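Long-range contact in formyltransferase (Francisella tularensis subsp. tularensis, PDB 4NV1), which belongs to the formyltransferase family, is seen as an assembly of two chains, and binds dTDP-4-amino-4,6-dideoxyglucose: residues E140-A152 / D210-N222. Residues are numbered along the deposited sequence; the frame is centred on the assembly and turned at random.
Sequences EVNSFENSFDVYA and DYLRAMTHPPYKN. With 0FX (dTDP-4-amino-4,6-dideoxyglucose), chain I.
Arg213 reaches from the end of its helix into the turn Asn142-Glu145, and its NH1 is shared between two backbone carbonyls: 2.8 Å to Asn142 O, tilted from the guanidinium plane, and 2.8 Å to Glu145 O, in plane and on a lone pair. Ser143 O lies over one face of the guanidinium. Arg213 grips Asp210 OD1 side-on with NE and NH2, a salt bridge in which the oxygen is met from above the carboxylate plane, and a water ties NH2 to Val141 O, so the group is fixed in its rotation. Backbone bonding continues at the start of helix 147-170, where Ser147 N donates to Arg213 O (3.1 Å). Here Asn146 and Asp149 form a capping box, and Asn146 CB rests on the carbonyl oxygens of Arg213 and Thr216.

The aromatic cluster centres on His217. Ser147 OG, swung anti to its own N (chi1 165°), is hydrogen-bonded to His217 ND1 at 2.6 Å, in the plane of the imidazole. Phe148 CA covers one imidazole face in a CH-pi contact, 3.6 Å from the centroid; C1 of dTDP-4-amino-4,6-dideoxyglucose covers the opposite face. His217 turns its edge to the face of Tyr151, planes at 74°, and Tyr151 OH makes a weak bond to a ligand phosphate oxygen, O4P.

The contact thus joins the formyltransferase region to the C-terminal region beside the ligand pocket. Helix 106-113 packs on Ser147 and Ala214, with Gln107 also bonding Ser147 OG, while strand 232-242 backs Leu212 and Arg213.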
# COMPACT_ATOMS: atom_id res chain seq x y z
N GLU A 140 -10.44 12.04 16.02
CA GLU A 140 -9.69 12.75 14.97
C GLU A 140 -9.35 11.79 13.82
O GLU A 140 -8.99 10.62 14.06
CB GLU A 140 -8.31 13.19 15.49
CG GLU A 140 -8.31 14.38 16.44
CD GLU A 140 -6.93 15.03 16.57
OE1 GLU A 140 -5.94 14.30 16.85
OE2 GLU A 140 -6.84 16.28 16.41
N VAL A 141 -9.45 12.26 12.60
CA VAL A 141 -8.92 11.51 11.47
C VAL A 141 -7.63 12.20 11.06
O VAL A 141 -7.65 13.32 10.52
CB VAL A 141 -9.88 11.53 10.30
CG1 VAL A 141 -9.27 10.74 9.14
CG2 VAL A 141 -11.21 10.96 10.70
N ASN A 142 -6.50 11.55 11.33
CA ASN A 142 -5.23 12.09 10.80
C ASN A 142 -4.88 11.74 9.35
O ASN A 142 -5.38 10.75 8.78
CB ASN A 142 -4.14 11.64 11.76
CG ASN A 142 -4.36 12.19 13.16
OD1 ASN A 142 -4.66 13.36 13.33
ND2 ASN A 142 -4.23 11.34 14.17
N SER A 143 -3.95 12.51 8.75
CA SER A 143 -3.63 12.37 7.32
C SER A 143 -3.14 10.98 6.94
O SER A 143 -3.37 10.53 5.83
CB SER A 143 -2.55 13.35 6.89
OG SER A 143 -1.40 13.13 7.68
N PHE A 144 -2.49 10.32 7.90
CA PHE A 144 -1.76 9.12 7.67
C PHE A 144 -2.54 7.84 8.03
O PHE A 144 -1.98 6.76 7.99
CB PHE A 144 -0.47 9.21 8.44
CG PHE A 144 -0.63 9.52 9.90
CD1 PHE A 144 -0.51 10.83 10.37
CD2 PHE A 144 -0.75 8.50 10.83
CE1 PHE A 144 -0.59 11.12 11.71
CE2 PHE A 144 -0.83 8.78 12.19
CZ PHE A 144 -0.77 10.10 12.63
N GLU A 145 -3.83 7.95 8.26
CA GLU A 145 -4.66 6.87 8.75
C GLU A 145 -5.54 6.38 7.67
O GLU A 145 -5.95 7.16 6.82
CB GLU A 145 -5.59 7.36 9.88
CG GLU A 145 -4.81 7.82 11.06
CD GLU A 145 -5.59 8.34 12.26
OE1 GLU A 145 -6.72 8.80 12.06
OE2 GLU A 145 -4.97 8.32 13.37
N ASN A 146 -5.83 5.09 7.71
CA ASN A 146 -6.81 4.48 6.84
C ASN A 146 -8.08 4.06 7.62
O ASN A 146 -8.21 4.31 8.83
CB ASN A 146 -6.15 3.27 6.13
CG ASN A 146 -5.68 2.20 7.10
OD1 ASN A 146 -6.20 2.07 8.20
ND2 ASN A 146 -4.64 1.45 6.71
N SER A 147 -9.01 3.40 6.94
CA SER A 147 -10.19 2.87 7.61
C SER A 147 -9.87 2.03 8.82
O SER A 147 -10.62 2.08 9.81
CB SER A 147 -11.17 2.16 6.68
OG SER A 147 -12.15 1.36 7.39
N PHE A 148 -8.77 1.28 8.77
CA PHE A 148 -8.51 0.35 9.85
C PHE A 148 -8.03 1.14 11.05
O PHE A 148 -8.45 0.85 12.16
CB PHE A 148 -7.53 -0.79 9.54
CG PHE A 148 -7.07 -1.52 10.77
CD1 PHE A 148 -7.56 -2.77 11.09
CD2 PHE A 148 -6.14 -0.94 11.62
CE1 PHE A 148 -7.14 -3.45 12.23
CE2 PHE A 148 -5.71 -1.61 12.77
CZ PHE A 148 -6.22 -2.86 13.07
N ASP A 149 -7.22 2.17 10.86
CA ASP A 149 -6.74 2.88 12.01
C ASP A 149 -7.83 3.68 12.70
O ASP A 149 -7.72 3.93 13.92
CB ASP A 149 -5.59 3.84 11.68
CG ASP A 149 -4.51 3.22 10.74
OD1 ASP A 149 -4.06 2.10 11.07
OD2 ASP A 149 -4.14 3.83 9.72
N VAL A 150 -8.74 4.25 11.90
CA VAL A 150 -9.81 5.07 12.44
C VAL A 150 -10.83 4.17 13.11
O VAL A 150 -11.25 4.49 14.19
CB VAL A 150 -10.52 5.93 11.36
CG1 VAL A 150 -11.66 6.72 12.03
CG2 VAL A 150 -9.48 6.87 10.75
N TYR A 151 -11.14 3.00 12.53
CA TYR A 151 -12.03 2.07 13.15
C TYR A 151 -11.46 1.67 14.49
O TYR A 151 -12.21 1.50 15.49
CB TYR A 151 -12.19 0.83 12.29
CG TYR A 151 -13.01 -0.34 12.82
CD1 TYR A 151 -14.38 -0.41 12.59
CD2 TYR A 151 -12.40 -1.44 13.41
CE1 TYR A 151 -15.14 -1.49 12.99
CE2 TYR A 151 -13.15 -2.56 13.80
CZ TYR A 151 -14.53 -2.56 13.61
OH TYR A 151 -15.33 -3.63 13.97
N ALA A 152 -10.15 1.43 14.55
CA ALA A 152 -9.57 1.00 15.83
C ALA A 152 -9.55 2.09 16.90
O ALA A 152 -9.66 1.74 18.06
CB ALA A 152 -8.17 0.44 15.67
N ASP A 210 -7.51 10.32 -0.12
CA ASP A 210 -8.56 10.18 0.91
C ASP A 210 -9.45 9.05 0.48
O ASP A 210 -9.67 8.19 1.30
CB ASP A 210 -9.33 11.47 1.18
CG ASP A 210 -8.47 12.51 1.89
OD1 ASP A 210 -7.34 12.19 2.36
OD2 ASP A 210 -8.94 13.66 1.98
N TYR A 211 -9.82 8.96 -0.78
CA TYR A 211 -10.62 7.81 -1.19
C TYR A 211 -9.88 6.44 -0.97
O TYR A 211 -10.46 5.45 -0.50
CB TYR A 211 -11.05 7.95 -2.65
CG TYR A 211 -11.65 6.69 -3.22
CD1 TYR A 211 -12.99 6.42 -3.09
CD2 TYR A 211 -10.85 5.74 -3.83
CE1 TYR A 211 -13.54 5.25 -3.59
CE2 TYR A 211 -11.39 4.58 -4.33
CZ TYR A 211 -12.73 4.31 -4.19
OH TYR A 211 -13.26 3.12 -4.67
N LEU A 212 -8.63 6.37 -1.40
CA LEU A 212 -7.85 5.12 -1.31
C LEU A 212 -7.65 4.67 0.15
O LEU A 212 -7.84 3.49 0.52
CB LEU A 212 -6.52 5.28 -2.07
CG LEU A 212 -6.78 5.27 -3.57
CD1 LEU A 212 -5.58 5.71 -4.38
CD2 LEU A 212 -7.32 3.93 -4.02
N ARG A 213 -7.30 5.62 1.01
CA ARG A 213 -7.20 5.30 2.41
C ARG A 213 -8.50 4.94 3.11
O ARG A 213 -8.52 4.04 3.98
CB ARG A 213 -6.33 6.30 3.18
CG ARG A 213 -7.03 7.61 3.54
CD ARG A 213 -6.02 8.68 3.84
NE ARG A 213 -6.55 10.02 4.05
CZ ARG A 213 -6.70 10.58 5.25
NH1 ARG A 213 -6.49 9.89 6.34
NH2 ARG A 213 -7.12 11.84 5.38
N ALA A 214 -9.61 5.55 2.69
CA ALA A 214 -10.91 5.22 3.28
C ALA A 214 -11.30 3.78 2.93
O ALA A 214 -12.00 3.11 3.66
CB ALA A 214 -12.01 6.14 2.77
N MET A 215 -10.84 3.30 1.77
CA MET A 215 -11.12 1.94 1.32
C MET A 215 -10.10 0.86 1.69
O MET A 215 -10.29 -0.30 1.29
CB MET A 215 -11.29 1.95 -0.21
CG MET A 215 -12.41 2.79 -0.77
SD MET A 215 -14.08 2.34 -0.28
CE MET A 215 -14.45 1.01 -1.38
N THR A 216 -9.12 1.23 2.49
CA THR A 216 -8.06 0.37 2.96
C THR A 216 -8.23 -0.04 4.41
O THR A 216 -8.20 0.78 5.36
CB THR A 216 -6.65 0.97 2.70
OG1 THR A 216 -6.50 1.33 1.31
CG2 THR A 216 -5.59 -0.03 3.09
N HIS A 217 -8.48 -1.34 4.57
CA HIS A 217 -8.82 -1.94 5.84
C HIS A 217 -8.42 -3.44 5.76
O HIS A 217 -9.30 -4.25 5.44
CB HIS A 217 -10.31 -1.77 6.10
CG HIS A 217 -10.71 -1.95 7.54
ND1 HIS A 217 -11.39 -0.99 8.25
CD2 HIS A 217 -10.50 -2.98 8.40
CE1 HIS A 217 -11.56 -1.40 9.49
NE2 HIS A 217 -11.03 -2.61 9.61
N PRO A 218 -7.14 -3.76 6.03
CA PRO A 218 -6.76 -5.17 5.98
C PRO A 218 -7.67 -5.95 6.94
O PRO A 218 -8.04 -5.45 8.00
CB PRO A 218 -5.32 -5.19 6.47
CG PRO A 218 -4.80 -3.85 6.22
CD PRO A 218 -5.99 -2.92 6.41
N PRO A 219 -7.98 -7.20 6.61
CA PRO A 219 -7.41 -7.85 5.45
C PRO A 219 -8.47 -7.82 4.38
O PRO A 219 -8.47 -8.66 3.49
CB PRO A 219 -7.11 -9.26 5.96
CG PRO A 219 -8.15 -9.50 7.02
CD PRO A 219 -8.68 -8.16 7.48
N TYR A 220 -9.38 -6.84 4.41
CA TYR A 220 -10.38 -6.87 3.36
C TYR A 220 -9.86 -6.36 2.00
O TYR A 220 -8.96 -5.54 1.92
CB TYR A 220 -11.62 -6.12 3.79
CG TYR A 220 -12.22 -6.68 5.06
CD1 TYR A 220 -12.00 -6.08 6.27
CD2 TYR A 220 -12.97 -7.86 5.05
CE1 TYR A 220 -12.58 -6.55 7.42
CE2 TYR A 220 -13.55 -8.35 6.19
CZ TYR A 220 -13.34 -7.68 7.38
OH TYR A 220 -13.87 -8.11 8.58
N LYS A 221 -10.52 -6.81 0.95
CA LYS A 221 -10.33 -6.36 -0.41
C LYS A 221 -11.54 -5.54 -0.78
O LYS A 221 -12.58 -6.15 -0.88
CB LYS A 221 -10.24 -7.56 -1.36
CG LYS A 221 -9.08 -8.48 -1.04
CD LYS A 221 -8.40 -9.00 -2.31
CE LYS A 221 -7.40 -10.09 -1.96
NZ LYS A 221 -6.59 -9.74 -0.76
N ASN A 222 -11.38 -4.23 -1.02
CA ASN A 222 -12.48 -3.30 -1.24
C ASN A 222 -12.54 -2.59 -2.57
O ASN A 222 -13.43 -2.88 -3.38
CB ASN A 222 -12.56 -2.27 -0.08
CG ASN A 222 -12.78 -2.92 1.26
OD1 ASN A 222 -13.47 -3.96 1.36
ND2 ASN A 222 -12.13 -2.40 2.30
O4P 0FX I . -18.15 -3.87 12.94
P2 0FX I . -18.02 -5.41 13.03
O3P 0FX I . -17.10 -6.20 13.93
O1G 0FX I . -19.30 -6.14 12.45
C1G 0FX I . -20.54 -6.10 13.12
C2G 0FX I . -21.41 -6.83 12.11
O2G 0FX I . -20.74 -7.98 11.57
C3G 0FX I . -21.81 -5.93 10.96
O3G 0FX I . -22.78 -6.74 10.25
C4G 0FX I . -22.36 -4.61 11.54
N4A 0FX I . -22.87 -3.72 10.51
C5G 0FX I . -21.34 -3.87 12.40
C6G 0FX I . -21.93 -2.60 13.01
O5G 0FX I . -20.95 -4.76 13.45
OPP 0FX I . -17.16 -6.16 11.91
P 0FX I . -17.02 -6.05 10.34
O1P 0FX I . -18.15 -6.64 9.52
O2P 0FX I . -15.57 -6.53 10.42
O5 0FX I . -16.75 -4.52 9.91
C5 0FX I . -15.67 -3.84 10.54
C4 0FX I . -14.96 -2.90 9.58
O4 0FX I . -14.18 -3.65 8.67
C3 0FX I . -15.84 -2.04 8.71
O3 0FX I . -16.09 -0.75 9.28
C2 0FX I . -14.96 -1.78 7.49
C1 0FX I . -14.12 -3.05 7.40
N11 0FX I . -14.61 -3.88 6.29
C61 0FX I . -15.55 -4.82 6.53
C51 0FX I . -16.03 -5.59 5.49
C5A 0FX I . -17.11 -6.65 5.60
C21 0FX I . -14.11 -3.70 5.05
O21 0FX I . -13.13 -2.80 4.80
N31 0FX I . -14.48 -4.45 4.02
C41 0FX I . -15.43 -5.38 4.27
O41 0FX I . -15.92 -6.14 3.29
O HOH W 1 -7.31 13.53 7.79